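Long-range contacts in malate synthase (Haloferax volcanii, PDB 5TAO), which catalyses the condensation of acetyl-CoA with glyoxylate and the hydrolysis of the malyl-CoA intermediate to malate and CoA, a magnesium-dependent step of the glyoxylate cycle: residues D49-T54 against R84-R89; I156-E161 against E190-K195. All blocks are in the same frame, centred on the assembly; numbering follows the deposited sequence.

Interaction 1 (D49-T54 against R84-R89). With GLV (glyoxylic acid), chain E; GLV (glyoxylic acid), chain C; GLV (glyoxylic acid), chain D.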
# COMPACT_ATOMS: atom_id res chain seq x y z
N ASP A 49 -13.45 -30.83 -16.67
CA ASP A 49 -13.28 -29.54 -17.23
C ASP A 49 -14.43 -28.89 -17.94
O ASP A 49 -14.54 -29.00 -19.15
CB ASP A 49 -12.06 -29.55 -18.19
CG ASP A 49 -11.67 -28.13 -18.68
OD1 ASP A 49 -12.15 -27.15 -18.08
OD2 ASP A 49 -10.90 -27.97 -19.63
N ASN A 50 -15.22 -28.08 -17.22
CA ASN A 50 -16.34 -27.35 -17.77
C ASN A 50 -16.10 -26.02 -18.51
O ASN A 50 -17.03 -25.32 -18.84
CB ASN A 50 -17.41 -27.11 -16.69
CG ASN A 50 -18.82 -27.28 -17.24
OD1 ASN A 50 -19.06 -28.20 -18.03
ND2 ASN A 50 -19.74 -26.44 -16.82
N GLU A 51 -14.84 -25.70 -18.77
CA GLU A 51 -14.44 -24.50 -19.47
C GLU A 51 -13.83 -24.92 -20.78
O GLU A 51 -14.55 -25.44 -21.60
CB GLU A 51 -13.47 -23.64 -18.62
CG GLU A 51 -13.26 -22.21 -19.18
CD GLU A 51 -11.82 -21.82 -19.41
OE1 GLU A 51 -10.96 -22.73 -19.43
OE2 GLU A 51 -11.51 -20.60 -19.54
N ASP A 52 -12.53 -24.74 -21.03
CA ASP A 52 -12.15 -24.79 -22.43
C ASP A 52 -12.33 -26.21 -23.06
O ASP A 52 -12.47 -26.31 -24.26
CB ASP A 52 -10.71 -24.30 -22.76
CG ASP A 52 -10.38 -22.83 -22.35
OD1 ASP A 52 -11.28 -22.01 -22.33
OD2 ASP A 52 -9.14 -22.58 -22.17
N ALA A 53 -12.30 -27.29 -22.29
CA ALA A 53 -12.42 -28.65 -22.88
C ALA A 53 -13.82 -28.99 -23.38
O ALA A 53 -13.95 -29.88 -24.18
CB ALA A 53 -11.93 -29.71 -21.91
N THR A 54 -14.81 -28.21 -22.99
CA THR A 54 -16.20 -28.47 -23.26
C THR A 54 -16.79 -27.32 -24.06
O THR A 54 -16.62 -26.16 -23.73
CB THR A 54 -16.87 -28.60 -21.90
OG1 THR A 54 -16.24 -29.67 -21.19
CG2 THR A 54 -18.38 -28.76 -21.96
N ARG A 84 -12.88 -27.78 -13.13
CA ARG A 84 -12.66 -26.46 -13.58
C ARG A 84 -13.96 -25.87 -14.03
O ARG A 84 -14.66 -26.45 -14.87
CB ARG A 84 -11.62 -26.36 -14.68
CG ARG A 84 -11.52 -24.97 -15.25
CD ARG A 84 -10.25 -24.73 -16.04
NE ARG A 84 -10.24 -25.35 -17.35
CZ ARG A 84 -9.32 -25.11 -18.29
NH1 ARG A 84 -8.38 -24.17 -18.16
NH2 ARG A 84 -9.38 -25.74 -19.42
N MET A 85 -14.29 -24.71 -13.46
CA MET A 85 -15.48 -23.94 -13.79
C MET A 85 -15.18 -22.85 -14.77
O MET A 85 -14.03 -22.56 -15.01
CB MET A 85 -16.00 -23.28 -12.52
CG MET A 85 -16.33 -24.22 -11.41
SD MET A 85 -17.86 -25.10 -11.73
CE MET A 85 -17.26 -26.65 -12.44
N VAL A 86 -16.20 -22.24 -15.36
CA VAL A 86 -15.96 -21.08 -16.18
C VAL A 86 -15.68 -19.80 -15.28
O VAL A 86 -16.15 -19.71 -14.13
CB VAL A 86 -17.12 -20.76 -17.16
CG1 VAL A 86 -17.20 -21.83 -18.22
CG2 VAL A 86 -18.47 -20.55 -16.42
N TRP A 87 -14.92 -18.88 -15.80
CA TRP A 87 -14.59 -17.63 -15.09
C TRP A 87 -13.96 -16.71 -16.08
O TRP A 87 -13.34 -17.13 -17.06
CB TRP A 87 -13.63 -17.94 -13.91
CG TRP A 87 -13.35 -16.68 -13.05
CD1 TRP A 87 -12.37 -15.76 -13.25
CD2 TRP A 87 -14.12 -16.23 -11.96
NE1 TRP A 87 -12.44 -14.78 -12.30
CE2 TRP A 87 -13.49 -15.04 -11.46
CE3 TRP A 87 -15.25 -16.72 -11.31
CZ2 TRP A 87 -13.98 -14.32 -10.40
CZ3 TRP A 87 -15.76 -16.05 -10.24
CH2 TRP A 87 -15.16 -14.79 -9.81
N HIS A 88 -14.14 -15.41 -15.94
CA HIS A 88 -13.29 -14.51 -16.69
C HIS A 88 -13.24 -13.17 -15.92
O HIS A 88 -14.29 -12.63 -15.53
CB HIS A 88 -13.73 -14.31 -18.14
CG HIS A 88 -12.62 -13.86 -19.04
ND1 HIS A 88 -12.03 -12.62 -18.92
CD2 HIS A 88 -12.00 -14.47 -20.08
CE1 HIS A 88 -11.11 -12.47 -19.85
NE2 HIS A 88 -11.05 -13.59 -20.55
N ARG A 89 -12.00 -12.68 -15.71
CA ARG A 89 -11.73 -11.35 -15.18
C ARG A 89 -12.47 -10.14 -15.81
O ARG A 89 -12.71 -9.16 -15.13
CB ARG A 89 -10.20 -11.10 -15.22
CG ARG A 89 -9.60 -10.92 -16.58
CD ARG A 89 -8.09 -11.01 -16.59
NE ARG A 89 -7.60 -11.12 -17.96
CZ ARG A 89 -7.49 -12.26 -18.66
NH1 ARG A 89 -7.86 -13.47 -18.16
NH2 ARG A 89 -7.06 -12.18 -19.89
C1 GLV E . -10.86 -18.05 -23.23
O1 GLV E . -11.51 -17.32 -22.48
C2 GLV E . -10.21 -19.30 -22.76
O2 GLV E . -9.64 -19.99 -23.65
O3 GLV E . -10.18 -19.68 -21.55
C1 GLV C . -4.87 -23.14 -21.25
O1 GLV C . -4.47 -21.95 -21.13
C2 GLV C . -6.30 -23.57 -21.10
O2 GLV C . -6.74 -24.71 -21.51
O3 GLV C . -7.09 -22.74 -20.61
C1 GLV D . -8.00 -8.77 -21.92
O1 GLV D . -8.07 -8.10 -22.95
C2 GLV D . -7.20 -8.28 -20.78
O2 GLV D . -6.95 -9.01 -19.85
O3 GLV D . -6.65 -7.14 -20.77
O HOH W 1 -18.72 -23.95 -15.17
O HOH W 2 -13.47 -19.12 -18.83

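Interaction 2 (I156-E161 against E190-K195). With PB (lead (II) ion), chain G; GLV (glyoxylic acid), chain C; GLV (glyoxylic acid), chain E; GLV (glyoxylic acid), chain D.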
# COMPACT_ATOMS: atom_id res chain seq x y z
N ILE A 156 -5.77 -20.75 -12.80
CA ILE A 156 -4.94 -20.78 -13.96
C ILE A 156 -4.39 -19.36 -14.23
O ILE A 156 -5.14 -18.41 -14.36
CB ILE A 156 -5.69 -21.17 -15.24
CG1 ILE A 156 -6.60 -22.39 -15.10
CG2 ILE A 156 -4.68 -21.49 -16.31
CD1 ILE A 156 -5.94 -23.61 -14.63
N ILE A 157 -3.06 -19.26 -14.36
CA ILE A 157 -2.37 -17.99 -14.59
C ILE A 157 -2.30 -17.88 -16.13
O ILE A 157 -1.52 -18.58 -16.77
CB ILE A 157 -0.95 -17.96 -13.93
CG1 ILE A 157 -0.97 -18.24 -12.42
CG2 ILE A 157 -0.18 -16.66 -14.28
CD1 ILE A 157 -1.85 -17.30 -11.58
N GLU A 158 -3.12 -17.03 -16.72
CA GLU A 158 -3.17 -16.91 -18.20
C GLU A 158 -3.37 -15.48 -18.62
O GLU A 158 -3.90 -15.19 -19.70
CB GLU A 158 -4.24 -17.85 -18.79
CG GLU A 158 -5.39 -18.19 -17.91
CD GLU A 158 -6.30 -19.33 -18.49
OE1 GLU A 158 -5.95 -20.09 -19.40
OE2 GLU A 158 -7.42 -19.38 -17.98
N SER A 159 -2.86 -14.56 -17.78
CA SER A 159 -2.83 -13.16 -18.10
C SER A 159 -1.64 -12.51 -17.45
O SER A 159 -1.16 -12.99 -16.43
CB SER A 159 -4.08 -12.54 -17.66
OG SER A 159 -4.27 -12.38 -16.29
N GLY A 160 -1.19 -11.43 -18.03
CA GLY A 160 -0.15 -10.60 -17.45
C GLY A 160 -0.55 -10.19 -16.05
O GLY A 160 0.25 -10.18 -15.15
N GLU A 161 -1.80 -9.78 -15.93
CA GLU A 161 -2.38 -9.35 -14.69
C GLU A 161 -2.25 -10.37 -13.59
O GLU A 161 -1.90 -10.02 -12.42
CB GLU A 161 -3.87 -9.02 -14.83
CG GLU A 161 -4.17 -7.86 -15.65
CD GLU A 161 -4.39 -8.29 -17.11
OE1 GLU A 161 -3.56 -9.06 -17.66
OE2 GLU A 161 -5.40 -7.89 -17.68
N GLU A 190 -0.42 -21.52 -20.68
CA GLU A 190 0.34 -20.92 -21.74
C GLU A 190 -0.47 -20.60 -22.96
O GLU A 190 -0.18 -19.60 -23.65
CB GLU A 190 1.54 -21.77 -22.13
CG GLU A 190 2.75 -21.63 -21.23
CD GLU A 190 2.80 -22.63 -20.10
OE1 GLU A 190 1.82 -23.23 -19.76
OE2 GLU A 190 3.83 -22.76 -19.50
N VAL A 191 -1.47 -21.42 -23.26
CA VAL A 191 -2.29 -21.18 -24.42
C VAL A 191 -2.95 -19.80 -24.38
O VAL A 191 -2.75 -18.98 -25.29
CB VAL A 191 -3.40 -22.23 -24.65
CG1 VAL A 191 -4.02 -21.98 -26.00
CG2 VAL A 191 -2.84 -23.65 -24.58
N ASP A 192 -3.79 -19.54 -23.36
CA ASP A 192 -4.43 -18.26 -23.27
C ASP A 192 -3.46 -17.10 -22.88
O ASP A 192 -3.66 -15.96 -23.22
CB ASP A 192 -5.63 -18.41 -22.39
CG ASP A 192 -6.70 -19.38 -23.02
OD1 ASP A 192 -6.63 -19.64 -24.21
OD2 ASP A 192 -7.60 -19.90 -22.29
N TYR A 193 -2.40 -17.40 -22.15
CA TYR A 193 -1.47 -16.40 -21.74
C TYR A 193 -0.84 -15.84 -22.96
O TYR A 193 -0.67 -14.66 -23.08
CB TYR A 193 -0.41 -17.08 -20.88
CG TYR A 193 0.68 -16.13 -20.41
CD1 TYR A 193 0.48 -15.34 -19.29
CD2 TYR A 193 1.94 -16.09 -21.07
CE1 TYR A 193 1.50 -14.49 -18.80
CE2 TYR A 193 2.92 -15.24 -20.65
CZ TYR A 193 2.73 -14.47 -19.50
OH TYR A 193 3.79 -13.70 -19.12
N THR A 194 -0.45 -16.70 -23.90
CA THR A 194 0.02 -16.26 -25.21
C THR A 194 -0.84 -15.25 -25.95
O THR A 194 -0.36 -14.21 -26.51
CB THR A 194 0.28 -17.47 -26.13
OG1 THR A 194 1.16 -18.35 -25.51
CG2 THR A 194 0.88 -17.08 -27.46
N LYS A 195 -2.11 -15.48 -25.89
CA LYS A 195 -3.02 -14.54 -26.52
C LYS A 195 -3.16 -13.29 -25.68
O LYS A 195 -3.14 -12.20 -26.20
CB LYS A 195 -4.39 -15.25 -26.64
CG LYS A 195 -5.52 -14.44 -27.21
CD LYS A 195 -5.15 -13.80 -28.52
CE LYS A 195 -6.41 -13.18 -29.19
NZ LYS A 195 -6.09 -12.73 -30.56
PB PB G . -8.70 -20.37 -20.49
C1 GLV C . -4.87 -23.14 -21.25
O1 GLV C . -4.47 -21.95 -21.13
C2 GLV C . -6.30 -23.57 -21.10
O2 GLV C . -6.74 -24.71 -21.51
O3 GLV C . -7.09 -22.74 -20.61
C1 GLV E . -10.86 -18.05 -23.23
O1 GLV E . -11.51 -17.32 -22.48
C2 GLV E . -10.21 -19.30 -22.76
O2 GLV E . -9.64 -19.99 -23.65
O3 GLV E . -10.18 -19.68 -21.55
C1 GLV D . -8.00 -8.77 -21.92
O1 GLV D . -8.07 -8.10 -22.95
C2 GLV D . -7.20 -8.28 -20.78
O2 GLV D . -6.95 -9.01 -19.85
O3 GLV D . -6.65 -7.14 -20.77

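Interaction 1 (D49-T54 against R84-R89)
R84 lies alongside D49 and grips its carboxylate side-on: NE donates to D49 OD1 at 2.7 Å in a nearly straight bond (175°), while NH2 reaches D49 OD2 on the syn side. Both acceptors lie close to the guanidinium plane, although the two flat groups are turned 44° apart. Each carboxylate oxygen also takes a backbone N-H from the opposite face of its plane. E51 N meets D49 OD1 at 3.1 Å, forming an Asx turn, and A53 N meets D49 OD2, so four donors fix the rotation of this buried acid. With CG anti to the backbone N (chi1 -171°), the D49 carboxylate is brought into the bend of its own loop, where those amides are found.

E51 uses a different geometry. Its OE1 sits over the centre of the guanidinium, 3.1 Å above the plane; the salt bridge to R84 NH1 is therefore one of charge alone, since no N-H points at the oxygen. E51 OE2 accepts a hydrogen bond from a water at 2.6 Å that also donates to W87 O. R84 NH1 donates a hydrogen bond of 3.1 Å to O3 of the chain C glyoxylate. Between the backbones, N50 N donates to R84 O at 2.9 Å, and a second water accepts from N50 ND2 and V86 N. The polar end of N50 also has partners beyond the contact, T19 and R59. V86 CG1 packs against N50 O at 3.5 Å.

These loops follow strands 45-49 and 80-81, neighbours in a parallel sheet. Their substrate- and metal-binding residues, R84 and D52, thus stand at the strands' C-terminal ends, the usual place of the active site in the alpha/beta barrel of the HpcH/HpaI aldolase family.

Interaction 2 (I156-E161 against E190-K195)
The turn after strand 152-157 meets the first turns of helix 190-197 most closely where the CA atoms of E158 and Y193 approach to 4.0 Å, and Y193 CA makes a CA-H...O contact of 3.4 Å with E158 O. The side chains of E158 and D192 run side by side in the same direction, their carboxylate planes 33° apart. E158 OE1 and D192 OD2, both acceptors, are 3.3 Å apart beside a lead ion; D192 OD2 binds this lead ion at 2.2 Å. E158 OE1 and E158 OE2 both face the metal from farther off. E123 supplies another ligand, and its backbone N holds E158 OE2. Both acids bind magnesium in the enzyme, and the cation probably offsets their mutual repulsion. An alanine in place of E158 would take away both carboxylate oxygens and would probably leave the metal without that negative charge and the amide of E123 without its acceptor.

Y193 turns its ring edge to the turn, CD1 lying 3.7 Å from S159 N, a placement set by CG being anti to the backbone N (chi1 178°). Its hydroxyl is hydrogen-bonded to E163, and W209 meets the ring edge-to-face. S159 N-caps helix 160-166 through A162 N. The contact thus joins the loop between strand 152-157 and helix 160-166 to helix 190-197, which follows the adjacent parallel strand 183-188, with L212 of helix 210-223 packing on I157 and Y193.

How the interactions relate
From the N terminus, strand 45-49 leads into 49-54, and interaction 1 closes after helix 59-73 and strand 80-81 bring the chain to 84-89. Interaction 2 opens later, at the end of strand 152-157, and closes at helix 190-197. The two loops are in series, neither nested nor crossed. Each joins the segments following two neighbouring strands of the parallel sheet, yet their centres are only 14 Å apart. They meet where D52 OD2 comes within 3.1 Å of D192 OD2, and where R89 packs on S159. The chain C and chain E glyoxylates lie between them at the metal site, to which D52, R84, E158 and D192 all contribute, while the chain D molecule sits apart, between R89 and E161.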